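PDB 6OSU: D-alanyl-D-alanine carboxypeptidase (Penicillin binding protein) family protein from Francisella tularensis subsp. tularensis, which probably removes the terminal D-alanine from the peptides of cell-wall precursors, as a serine D-Ala-D-Ala carboxypeptidase of the peptidase S11 family. Local coordinates for residues Asn349-Ser360 and Ile413-Lys424. Sequence-based numbering, arbitrary orientation.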
loop_
_atom_site.group_PDB
_atom_site.type_symbol
_atom_site.label_atom_id
_atom_site.label_comp_id
_atom_site.label_asym_id
_atom_site.label_seq_id
_atom_site.Cartn_x
_atom_site.Cartn_y
_atom_site.Cartn_z
ATOM N N ASN A 349 -0.108 40.520 31.454
ATOM C CA ASN A 349 -0.335 40.268 32.875
ATOM C C ASN A 349 0.718 39.372 33.509
ATOM O O ASN A 349 0.513 38.902 34.623
ATOM C CB ASN A 349 -1.716 39.653 33.137
ATOM C CG ASN A 349 -2.816 40.694 33.233
ATOM O OD1 ASN A 349 -2.699 41.679 33.964
ATOM N ND2 ASN A 349 -3.903 40.470 32.505
ATOM N N ALA A 350 1.847 39.140 32.852
ATOM C CA ALA A 350 2.831 38.184 33.339
ATOM C C ALA A 350 3.916 38.851 34.183
ATOM O O ALA A 350 4.292 40.005 33.958
ATOM C CB ALA A 350 3.480 37.442 32.172
ATOM N N LYS A 351 4.430 38.092 35.152
ATOM C CA LYS A 351 5.568 38.545 35.940
ATOM C C LYS A 351 6.812 38.580 35.062
ATOM O O LYS A 351 6.974 37.748 34.168
ATOM C CB LYS A 351 5.782 37.617 37.136
ATOM C CG LYS A 351 6.194 38.312 38.423
ATOM C CD LYS A 351 5.362 37.814 39.598
ATOM C CE LYS A 351 6.228 37.505 40.806
ATOM N NZ LYS A 351 5.624 38.029 42.062
ATOM N N ALA A 352 7.699 39.542 35.325
ATOM C CA ALA A 352 8.794 39.805 34.395
ATOM C C ALA A 352 9.941 38.803 34.523
ATOM O O ALA A 352 10.761 38.693 33.601
ATOM C CB ALA A 352 9.325 41.225 34.601
ATOM N N GLY A 353 10.039 38.084 35.644
ATOM C CA GLY A 353 11.199 37.233 35.856
ATOM C C GLY A 353 11.136 35.900 35.138
ATOM O O GLY A 353 12.175 35.338 34.784
ATOM N N GLN A 354 9.936 35.411 34.848
ATOM C CA GLN A 354 9.789 34.013 34.488
ATOM C C GLN A 354 9.920 33.781 32.979
ATOM O O GLN A 354 9.872 34.705 32.156
ATOM C CB GLN A 354 8.448 33.489 34.999
ATOM C CG GLN A 354 7.353 34.540 35.054
ATOM C CD GLN A 354 6.182 34.110 35.910
ATOM O OE1 GLN A 354 5.146 34.776 35.941
ATOM N NE2 GLN A 354 6.337 32.994 36.611
ATOM N N LYS A 355 10.123 32.511 32.629
ATOM C CA LYS A 355 10.172 32.046 31.250
ATOM C C LYS A 355 9.184 30.899 31.077
ATOM O O LYS A 355 8.784 30.247 32.046
ATOM C CB LYS A 355 11.583 31.578 30.852
ATOM C CG LYS A 355 12.474 32.661 30.256
ATOM C CD LYS A 355 13.804 32.760 30.994
ATOM C CE LYS A 355 14.472 31.398 31.156
ATOM N NZ LYS A 355 14.759 30.728 29.857
ATOM N N LEU A 356 8.797 30.650 29.828
ATOM C CA LEU A 356 7.790 29.644 29.502
ATOM C C LEU A 356 8.370 28.614 28.542
ATOM O O LEU A 356 8.841 28.968 27.456
ATOM C CB LEU A 356 6.544 30.289 28.890
ATOM C CG LEU A 356 5.438 29.325 28.448
ATOM C CD1 LEU A 356 4.875 28.562 29.638
ATOM C CD2 LEU A 356 4.332 30.060 27.703
ATOM N N THR A 357 8.320 27.344 28.937
ATOM C CA THR A 357 8.687 26.224 28.081
ATOM C C THR A 357 7.429 25.467 27.678
ATOM O O THR A 357 6.542 25.237 28.505
ATOM C CB THR A 357 9.662 25.274 28.787
ATOM O OG1 THR A 357 10.890 25.960 29.060
ATOM C CG2 THR A 357 9.953 24.054 27.931
ATOM N N VAL A 358 7.356 25.090 26.401
ATOM C CA VAL A 358 6.227 24.349 25.862
ATOM C C VAL A 358 6.750 23.102 25.161
ATOM O O VAL A 358 7.906 23.034 24.736
ATOM C CB VAL A 358 5.381 25.201 24.891
ATOM C CG1 VAL A 358 4.846 26.435 25.596
ATOM C CG2 VAL A 358 6.205 25.594 23.672
ATOM N N ALA A 359 5.876 22.105 25.046
ATOM C CA ALA A 359 6.216 20.844 24.401
ATOM C C ALA A 359 4.931 20.082 24.114
ATOM O O ALA A 359 3.881 20.354 24.705
ATOM C CB ALA A 359 7.158 19.997 25.264
ATOM N N SER A 360 5.029 19.131 23.188
ATOM C CA SER A 360 3.952 18.205 22.869
ATOM C C SER A 360 4.465 16.775 22.984
ATOM O O SER A 360 5.627 16.494 22.673
ATOM C CB SER A 360 3.397 18.457 21.459
ATOM O OG SER A 360 2.564 17.387 21.037
ATOM N N ILE A 413 0.775 21.547 15.338
ATOM C CA ILE A 413 0.447 20.605 16.403
ATOM C C ILE A 413 0.218 21.380 17.699
ATOM O O ILE A 413 0.984 22.302 18.020
ATOM C CB ILE A 413 1.539 19.526 16.528
ATOM C CG1 ILE A 413 0.956 18.226 17.070
ATOM C CG2 ILE A 413 2.711 19.980 17.384
ATOM C CD1 ILE A 413 1.837 17.031 16.797
ATOM N N PRO A 414 -0.849 21.086 18.441
ATOM C CA PRO A 414 -1.087 21.806 19.697
ATOM C C PRO A 414 0.017 21.536 20.708
ATOM O O PRO A 414 0.507 20.412 20.844
ATOM C CB PRO A 414 -2.443 21.265 20.171
ATOM C CG PRO A 414 -2.657 20.007 19.403
ATOM C CD PRO A 414 -1.972 20.202 18.091
ATOM N N VAL A 415 0.409 22.590 21.414
ATOM C CA VAL A 415 1.517 22.535 22.354
ATOM C C VAL A 415 1.009 22.933 23.735
ATOM O O VAL A 415 0.060 23.715 23.873
ATOM C CB VAL A 415 2.687 23.433 21.893
ATOM C CG1 VAL A 415 2.440 24.891 22.258
ATOM C CG2 VAL A 415 3.995 22.932 22.458
ATOM N N VAL A 416 1.640 22.375 24.761
ATOM C CA VAL A 416 1.146 22.485 26.125
ATOM C C VAL A 416 2.230 23.097 27.001
ATOM O O VAL A 416 3.425 23.018 26.695
ATOM C CB VAL A 416 0.693 21.107 26.660
ATOM C CG1 VAL A 416 1.803 20.427 27.448
ATOM C CG2 VAL A 416 -0.569 21.241 27.481
ATOM N N ALA A 417 1.802 23.716 28.099
ATOM C CA ALA A 417 2.722 24.422 28.981
ATOM C C ALA A 417 3.459 23.448 29.892
ATOM O O ALA A 417 2.853 22.543 30.479
ATOM C CB ALA A 417 1.969 25.460 29.814
ATOM N N MET A 418 4.773 23.632 30.003
ATOM C CA MET A 418 5.590 22.868 30.929
ATOM C C MET A 418 6.046 23.686 32.128
ATOM O O MET A 418 6.635 23.119 33.054
ATOM C CB MET A 418 6.818 22.294 30.207
ATOM C CG MET A 418 6.504 21.563 28.903
ATOM S SD MET A 418 6.443 19.764 29.058
ATOM C CE MET A 418 4.696 19.483 29.318
ATOM N N ASN A 419 5.797 24.994 32.132
ATOM C CA ASN A 419 6.120 25.889 33.238
ATOM C C ASN A 419 4.841 26.493 33.806
ATOM O O ASN A 419 3.730 26.207 33.353
ATOM C CB ASN A 419 7.061 27.013 32.794
ATOM C CG ASN A 419 8.483 26.546 32.594
ATOM O OD1 ASN A 419 9.017 26.618 31.491
ATOM N ND2 ASN A 419 9.113 26.079 33.668
ATOM N N ASN A 420 5.023 27.353 34.804
ATOM C CA ASN A 420 3.970 28.191 35.356
ATOM C C ASN A 420 4.385 29.647 35.214
ATOM O O ASN A 420 5.569 29.976 35.338
ATOM C CB ASN A 420 3.711 27.864 36.835
ATOM C CG ASN A 420 2.856 26.630 37.022
ATOM O OD1 ASN A 420 1.788 26.513 36.434
ATOM N ND2 ASN A 420 3.323 25.701 37.848
ATOM N N VAL A 421 3.418 30.518 34.942
ATOM C CA VAL A 421 3.641 31.958 34.933
ATOM C C VAL A 421 2.651 32.603 35.888
ATOM O O VAL A 421 1.461 32.269 35.884
ATOM C CB VAL A 421 3.512 32.561 33.521
ATOM C CG1 VAL A 421 4.764 32.263 32.717
ATOM C CG2 VAL A 421 2.276 32.016 32.831
ATOM N N SER A 422 3.152 33.522 36.711
ATOM C CA SER A 422 2.373 34.178 37.751
ATOM C C SER A 422 1.992 35.574 37.286
ATOM O O SER A 422 2.839 36.316 36.776
ATOM C CB SER A 422 3.171 34.251 39.052
ATOM O OG SER A 422 3.861 33.036 39.277
ATOM N N GLN A 423 0.719 35.926 37.444
ATOM C CA GLN A 423 0.277 37.250 37.039
ATOM C C GLN A 423 0.732 38.286 38.059
ATOM O O GLN A 423 0.975 37.974 39.226
ATOM C CB GLN A 423 -1.243 37.297 36.872
ATOM C CG GLN A 423 -2.019 37.535 38.157
ATOM C CD GLN A 423 -2.396 36.250 38.869
ATOM O OE1 GLN A 423 -3.575 35.967 39.071
ATOM N NE2 GLN A 423 -1.397 35.471 39.263
ATOM N N LYS A 424 0.866 39.527 37.599
ATOM C CA LYS A 424 1.307 40.620 38.459
ATOM C C LYS A 424 0.122 41.254 39.178
ATOM O O LYS A 424 -0.634 40.570 39.870
ATOM C CB LYS A 424 2.062 41.673 37.643
ATOM C CG LYS A 424 1.186 42.530 36.744
ATOM C CD LYS A 424 1.875 42.820 35.417
ATOM C CE LYS A 424 3.379 42.997 35.588
ATOM N NZ LYS A 424 4.047 43.412 34.324
HETATM O O HOH W 1 0.004 17.553 20.165
#
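Asn419 reaches back to Thr357 just past the end of strand 413-417: its OD1 takes the backbone N-H of Thr357 in the carbonyl plane, on a lone pair, at 2.7 Å from N. The side chain thus stands in for a backbone carbonyl where regular pairing stops. CG lies beside the backbone N (chi1 -75°), which turns the amide toward the neighbouring strand; Thr357 OG1 is hydrogen-bonded to Thr341 OG1. One residue earlier, Met418 N donates to Thr357 O, and the methionine chain bends so that SD rests 3.9 Å from Ala359 CB. Ala359 and Val416 exchange two backbone bonds, 3.1 Å from Ala359 N to Val416 O and 3.0 Å from Val416 N to Ala359 O. On the other face Val358 CB lies 3.6 Å from Val415 CG2, the two side chains crossing at about a right angle beside Val396 and Ile380. Further out, the extended Gln354 side chain crosses Val421 and brings OE1 up to the N-H of Ser422, a bond modelled so short that its detail is doubtful; Lys351 N donates to Ser422 O, 2.9 Å away. Strands 355-359 and 413-417 are neighbours in the antiparallel sheet of the PBP5-type C-terminal domain, far from the catalytic serine predicted for this family.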